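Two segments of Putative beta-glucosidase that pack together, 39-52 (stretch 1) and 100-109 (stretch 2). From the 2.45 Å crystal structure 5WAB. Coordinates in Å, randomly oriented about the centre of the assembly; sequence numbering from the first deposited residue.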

ATOM      1  N   GLY A  39      27.761   1.686  13.780  1.00 22.92           N
ATOM      2  CA  GLY A  39      26.805   2.573  13.151  1.00 23.40           C
ATOM      3  C   GLY A  39      26.383   2.047  11.796  1.00 24.10           C
ATOM      4  O   GLY A  39      26.873   2.506  10.761  1.00 25.20           O
ATOM      5  N   TYR A  40      25.477   1.072  11.798  1.00 23.29           N
ATOM      6  CA  TYR A  40      25.048   0.416  10.572  1.00 23.61           C
ATOM      7  C   TYR A  40      24.340   1.399   9.643  1.00 25.34           C
ATOM      8  O   TYR A  40      23.747   2.389  10.074  1.00 25.14           O
ATOM      9  CB  TYR A  40      24.110  -0.746  10.894  1.00 23.45           C
ATOM     10  CG  TYR A  40      24.743  -1.899  11.650  1.00 22.73           C
ATOM     11  CD1 TYR A  40      26.003  -2.372  11.310  1.00 22.54           C
ATOM     12  CD2 TYR A  40      24.069  -2.519  12.701  1.00 20.52           C
ATOM     13  CE1 TYR A  40      26.574  -3.428  11.990  1.00 21.69           C
ATOM     14  CE2 TYR A  40      24.632  -3.575  13.385  1.00 22.11           C
ATOM     15  CZ  TYR A  40      25.888  -4.025  13.026  1.00 22.36           C
ATOM     16  OH  TYR A  40      26.467  -5.072  13.705  1.00 22.08           O
ATOM     17  N   MET A  41      24.377   1.087   8.347  1.00 28.24           N
ATOM     18  CA  MET A  41      23.778   1.944   7.334  1.00 29.26           C
ATOM     19  C   MET A  41      22.271   1.736   7.264  1.00 28.67           C
ATOM     20  O   MET A  41      21.773   0.610   7.352  1.00 28.09           O
ATOM     21  CB  MET A  41      24.391   1.676   5.955  1.00 30.20           C
ATOM     22  CG  MET A  41      23.766   2.509   4.834  1.00 31.07           C
ATOM     23  SD  MET A  41      24.385   2.163   3.168  1.00 32.57           S
ATOM     24  CE  MET A  41      26.074   2.755   3.282  1.00 33.06           C
ATOM     25  N   ILE A  42      21.553   2.842   7.114  1.00 29.88           N
ATOM     26  CA  ILE A  42      20.110   2.873   6.918  1.00 30.04           C
ATOM     27  C   ILE A  42      19.868   3.522   5.561  1.00 31.11           C
ATOM     28  O   ILE A  42      20.464   4.564   5.263  1.00 32.39           O
ATOM     29  CB  ILE A  42      19.419   3.653   8.059  1.00 28.85           C
ATOM     30  CG1 ILE A  42      18.869   2.696   9.110  1.00 27.63           C
ATOM     31  CG2 ILE A  42      18.331   4.564   7.555  1.00 29.59           C
ATOM     32  CD1 ILE A  42      19.922   1.842   9.749  1.00 28.10           C
ATOM     33  N   THR A  43      19.025   2.901   4.729  1.00 30.77           N
ATOM     34  CA  THR A  43      18.767   3.457   3.402  1.00 30.26           C
ATOM     35  C   THR A  43      17.390   3.037   2.898  1.00 29.61           C
ATOM     36  O   THR A  43      16.781   2.083   3.391  1.00 29.78           O
ATOM     37  CB  THR A  43      19.839   3.050   2.381  1.00 31.25           C
ATOM     38  OG1 THR A  43      19.570   3.693   1.131  1.00 33.84           O
ATOM     39  CG2 THR A  43      19.838   1.549   2.162  1.00 30.59           C
ATOM     40  N   ASP A  44      16.924   3.761   1.885  1.00 31.13           N
ATOM     41  CA  ASP A  44      15.578   3.608   1.348  1.00 33.15           C
ATOM     42  C   ASP A  44      15.373   2.270   0.650  1.00 32.78           C
ATOM     43  O   ASP A  44      16.315   1.558   0.291  1.00 30.75           O
ATOM     44  CB  ASP A  44      15.260   4.726   0.358  1.00 32.25           C
ATOM     45  CG  ASP A  44      14.685   5.933   1.030  1.00 34.18           C
ATOM     46  OD1 ASP A  44      13.839   5.748   1.927  1.00 33.96           O
ATOM     47  OD2 ASP A  44      15.093   7.061   0.686  1.00 36.81           O
ATOM     48  N   GLY A  45      14.099   1.952   0.446  1.00 32.43           N
ATOM     49  CA  GLY A  45      13.723   0.843  -0.384  1.00 34.06           C
ATOM     50  C   GLY A  45      12.406   0.180  -0.047  1.00 34.45           C
ATOM     51  O   GLY A  45      12.374  -0.967   0.398  1.00 34.71           O
ATOM     52  N   PRO A  46      11.287   0.877  -0.261  1.00 35.42           N
ATOM     53  CA  PRO A  46       9.988   0.205  -0.095  1.00 35.58           C
ATOM     54  C   PRO A  46       9.761  -0.869  -1.143  1.00 35.34           C
ATOM     55  O   PRO A  46       9.005  -1.819  -0.901  1.00 35.15           O
ATOM     56  CB  PRO A  46       8.972   1.350  -0.225  1.00 37.61           C
ATOM     57  CG  PRO A  46       9.776   2.605  -0.057  1.00 36.76           C
ATOM     58  CD  PRO A  46      11.125   2.298  -0.606  1.00 36.48           C
ATOM     59  N   HIS A  47      10.390  -0.745  -2.309  1.00 35.13           N
ATOM     60  CA  HIS A  47      10.316  -1.773  -3.337  1.00 36.44           C
ATOM     61  C   HIS A  47      11.703  -2.137  -3.860  1.00 35.55           C
ATOM     62  O   HIS A  47      11.861  -2.460  -5.040  1.00 34.84           O
ATOM     63  CB  HIS A  47       9.389  -1.345  -4.475  1.00 34.83           C
ATOM     64  CG  HIS A  47       9.747  -0.027  -5.089  1.00 36.66           C
ATOM     65  ND1 HIS A  47       9.098   1.145  -4.762  1.00 36.21           N
ATOM     66  CD2 HIS A  47      10.684   0.306  -6.007  1.00 37.16           C
ATOM     67  CE1 HIS A  47       9.616   2.142  -5.457  1.00 37.59           C
ATOM     68  NE2 HIS A  47      10.582   1.660  -6.219  1.00 38.01           N
ATOM     69  N   GLY A  48      12.710  -2.106  -2.998  1.00 33.86           N
ATOM     70  CA  GLY A  48      14.048  -2.542  -3.363  1.00 34.63           C
ATOM     71  C   GLY A  48      15.156  -1.684  -2.785  1.00 33.38           C
ATOM     72  O   GLY A  48      15.003  -0.485  -2.571  1.00 33.03           O
ATOM     73  N   LEU A  49      16.310  -2.305  -2.555  1.00 33.04           N
ATOM     74  CA  LEU A  49      17.452  -1.598  -1.988  1.00 31.97           C
ATOM     75  C   LEU A  49      17.870  -0.438  -2.880  1.00 33.78           C
ATOM     76  O   LEU A  49      18.122  -0.614  -4.075  1.00 35.63           O
ATOM     77  CB  LEU A  49      18.621  -2.563  -1.819  1.00 33.57           C
ATOM     78  CG  LEU A  49      19.931  -1.954  -1.326  1.00 33.32           C
ATOM     79  CD1 LEU A  49      19.749  -1.361   0.054  1.00 28.94           C
ATOM     80  CD2 LEU A  49      21.022  -2.998  -1.323  1.00 30.80           C
ATOM     81  N   ARG A  50      17.935   0.757  -2.298  1.00 33.83           N
ATOM     82  CA  ARG A  50      18.406   1.955  -2.994  1.00 35.48           C
ATOM     83  C   ARG A  50      19.550   2.531  -2.173  1.00 35.79           C
ATOM     84  O   ARG A  50      19.362   3.461  -1.387  1.00 33.54           O
ATOM     85  CB  ARG A  50      17.282   2.968  -3.190  1.00 35.92           C
ATOM     86  N   LYS A  51      20.742   1.979  -2.378  1.00 39.29           N
ATOM     87  CA  LYS A  51      21.947   2.425  -1.697  1.00 41.17           C
ATOM     88  C   LYS A  51      22.632   3.494  -2.551  1.00 46.01           C
ATOM     89  O   LYS A  51      22.059   4.004  -3.515  1.00 49.37           O
ATOM     90  CB  LYS A  51      22.844   1.214  -1.445  1.00 40.26           C
ATOM     91  CG  LYS A  51      23.926   1.371  -0.405  1.00 37.91           C
ATOM     92  CD  LYS A  51      24.803   0.141  -0.401  1.00 36.83           C
ATOM     93  CE  LYS A  51      26.025   0.325   0.478  1.00 35.03           C
ATOM     94  NZ  LYS A  51      26.928  -0.854   0.390  1.00 34.41           N
ATOM     95  N   SER A  52      23.879   3.826  -2.229  1.00 49.74           N
ATOM     96  CA  SER A  52      24.615   4.848  -2.964  1.00 54.40           C
ATOM     97  C   SER A  52      26.128   4.697  -2.781  1.00 56.29           C
ATOM     98  O   SER A  52      26.768   3.839  -3.391  1.00 58.44           O
ATOM     99  CB  SER A  52      24.167   6.243  -2.531  1.00 54.78           C
ATOM    100  OG  SER A  52      24.993   7.236  -3.108  1.00 57.59           O
ATOM    101  N   GLU A 100      25.022  -5.807   0.950  1.00 24.82           N
ATOM    102  CA  GLU A 100      25.450  -4.418   0.898  1.00 26.29           C
ATOM    103  C   GLU A 100      25.607  -3.791   2.277  1.00 26.30           C
ATOM    104  O   GLU A 100      25.768  -2.572   2.375  1.00 26.33           O
ATOM    105  CB  GLU A 100      24.465  -3.604   0.057  1.00 25.96           C
ATOM    106  CG  GLU A 100      24.430  -4.019  -1.398  1.00 26.95           C
ATOM    107  CD  GLU A 100      25.745  -3.777  -2.097  1.00 29.49           C
ATOM    108  OE1 GLU A 100      26.308  -2.676  -1.926  1.00 30.98           O
ATOM    109  OE2 GLU A 100      26.225  -4.686  -2.808  1.00 30.64           O
ATOM    110  N   LYS A 101      25.589  -4.601   3.334  1.00 28.14           N
ATOM    111  CA  LYS A 101      25.813  -4.144   4.708  1.00 27.19           C
ATOM    112  C   LYS A 101      24.819  -3.049   5.095  1.00 24.94           C
ATOM    113  O   LYS A 101      25.192  -1.992   5.606  1.00 24.51           O
ATOM    114  CB  LYS A 101      27.255  -3.662   4.897  1.00 29.59           C
ATOM    115  CG  LYS A 101      28.309  -4.557   4.244  1.00 33.37           C
ATOM    116  CD  LYS A 101      28.213  -6.020   4.653  1.00 35.80           C
ATOM    117  CE  LYS A 101      28.651  -6.275   6.076  1.00 37.54           C
ATOM    118  NZ  LYS A 101      28.674  -7.748   6.323  1.00 38.75           N
ATOM    119  N   VAL A 102      23.538  -3.313   4.836  1.00 24.24           N
ATOM    120  CA  VAL A 102      22.441  -2.406   5.172  1.00 23.50           C
ATOM    121  C   VAL A 102      21.589  -3.076   6.241  1.00 23.85           C
ATOM    122  O   VAL A 102      20.966  -4.114   5.983  1.00 24.29           O
ATOM    123  CB  VAL A 102      21.590  -2.058   3.940  1.00 22.40           C
ATOM    124  CG1 VAL A 102      20.375  -1.246   4.358  1.00 21.86           C
ATOM    125  CG2 VAL A 102      22.411  -1.299   2.912  1.00 21.46           C
ATOM    126  N   ALA A 103      21.526  -2.468   7.430  1.00 23.76           N
ATOM    127  CA  ALA A 103      20.840  -3.108   8.550  1.00 24.21           C
ATOM    128  C   ALA A 103      19.340  -2.854   8.546  1.00 24.29           C
ATOM    129  O   ALA A 103      18.576  -3.694   9.037  1.00 26.07           O
ATOM    130  CB  ALA A 103      21.430  -2.644   9.883  1.00 23.44           C
ATOM    131  N   VAL A 104      18.897  -1.707   8.040  1.00 23.07           N
ATOM    132  CA  VAL A 104      17.480  -1.370   7.989  1.00 22.79           C
ATOM    133  C   VAL A 104      17.166  -0.835   6.602  1.00 23.93           C
ATOM    134  O   VAL A 104      17.876   0.041   6.096  1.00 28.06           O
ATOM    135  CB  VAL A 104      17.091  -0.337   9.062  1.00 22.48           C
ATOM    136  CG1 VAL A 104      15.595  -0.097   9.049  1.00 17.29           C
ATOM    137  CG2 VAL A 104      17.567  -0.776  10.437  1.00 23.12           C
ATOM    138  N   ILE A 105      16.117  -1.370   5.981  1.00 21.42           N
ATOM    139  CA  ILE A 105      15.616  -0.869   4.707  1.00 19.30           C
ATOM    140  C   ILE A 105      14.341  -0.083   4.985  1.00 19.46           C
ATOM    141  O   ILE A 105      13.454  -0.559   5.701  1.00 19.47           O
ATOM    142  CB  ILE A 105      15.391  -2.021   3.708  1.00 20.30           C
ATOM    143  CG1 ILE A 105      14.989  -1.489   2.335  1.00 20.53           C
ATOM    144  CG2 ILE A 105      14.381  -3.046   4.233  1.00 17.83           C
ATOM    145  CD1 ILE A 105      15.190  -2.498   1.236  1.00 20.07           C
ATOM    146  N   LEU A 106      14.260   1.134   4.441  1.00 21.72           N
ATOM    147  CA  LEU A 106      13.271   2.124   4.884  1.00 22.37           C
ATOM    148  C   LEU A 106      11.949   1.920   4.147  1.00 23.03           C
ATOM    149  O   LEU A 106      11.591   2.641   3.217  1.00 24.86           O
ATOM    150  CB  LEU A 106      13.811   3.536   4.690  1.00 22.86           C
ATOM    151  CG  LEU A 106      15.084   3.841   5.480  1.00 23.28           C
ATOM    152  CD1 LEU A 106      15.588   5.253   5.206  1.00 22.92           C
ATOM    153  CD2 LEU A 106      14.841   3.628   6.967  1.00 23.59           C
ATOM    154  N   GLY A 107      11.195   0.937   4.610  1.00 23.95           N
ATOM    155  CA  GLY A 107       9.897   0.640   4.061  1.00 25.31           C
ATOM    156  C   GLY A 107       9.260  -0.475   4.855  1.00 26.59           C
ATOM    157  O   GLY A 107       9.858  -1.011   5.794  1.00 29.78           O
ATOM    158  N   PRO A 108       8.019  -0.843   4.512  1.00 25.13           N
ATOM    159  CA  PRO A 108       7.222  -0.236   3.443  1.00 24.58           C
ATOM    160  C   PRO A 108       6.370   0.939   3.933  1.00 23.87           C
ATOM    161  O   PRO A 108       6.269   1.176   5.141  1.00 23.09           O
ATOM    162  CB  PRO A 108       6.339  -1.397   2.988  1.00 25.68           C
ATOM    163  CG  PRO A 108       6.086  -2.165   4.267  1.00 25.61           C
ATOM    164  CD  PRO A 108       7.338  -2.008   5.111  1.00 24.46           C
ATOM    165  N   GLY A 109       5.775   1.675   2.991  1.00 22.81           N
ATOM    166  CA  GLY A 109       4.865   2.759   3.314  1.00 20.64           C
ATOM    167  C   GLY A 109       3.436   2.259   3.220  1.00 20.43           C
ATOM    168  O   GLY A 109       3.066   1.600   2.248  1.00 22.89           O
TER

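What joins the two backbones? Two short strands run side by side in parallel, around Ile42 and Thr43 in one stretch and Val104 and Ile105 in the other, with an angle of 26° between their directions. Ala103 N donates to Met41 O at 3.1 Å, and Leu106 N donates to Thr43 O at 2.9 Å. Between them, Thr43 N reaches Val104 O at 3.4 Å, a weak bond although nearly straight at 167°. Thr43 therefore uses both its amide and its carbonyl on the neighbouring strand, in the alternating pattern of a parallel pair, and its carbonyl also receives a CA-H...O contact from Ile105 CA, 3.4 Å from Thr43 O.

How is the charge of Lys51 met? Its side chain is fully extended, with all four chi angles t, and carries NZ to Glu100, just beyond the end of a helix. There NZ donates to the backbone Glu100 O at 2.9 Å and forms a salt bridge with Glu100 OE1 at 3.0 Å. One ammonium group thus satisfies a main-chain carbonyl and a carboxylate oxygen of the same residue, while Glu100 OE2 is hydrogen-bonded to a residue adjoining the stretches.

Which apolar side chains fill the two faces of the strand pair? On the face of Ile42 and Val104, Ile42 CG1 lies 3.5 Å from Val104 CB, and Ile42 CG2 lies 3.7 Å from Leu106 CD2; branched aliphatic groups suit this buried space, where their close packing is apolar. On the other face, Thr43 CG2 packs 3.6 Å from Val102 CG1, and Leu49 CD1 comes within 3.9 Å of Val102 CG2. Threonine serves two needs here: its methyl faces valine, while Thr43 OG1 donates to Arg50 O at 2.5 Å within its own stretch. Altogether the two stretches bury 842 Å², both sides summed.

Why are there glycines beyond the strands? After Asp44, whose carboxylate oxygens are hydrogen-bonded elsewhere in the structure, the first stretch folds back, and Arg50 N donates to Asp44 O at 3.2 Å. Gly45 has backbone angles that call for glycine, and a CB there would also clash with Ile105 CD1. Gly107 closely faces Pro46, with 4.2 Å between Gly107 CA and Pro46 CA, and a CB on Gly107 would strike that Pro46 CA. Its amide is not left idle: Gly107 N donates to Ile105 O at 2.9 Å, just before the cis peptide bond that leads into Pro108.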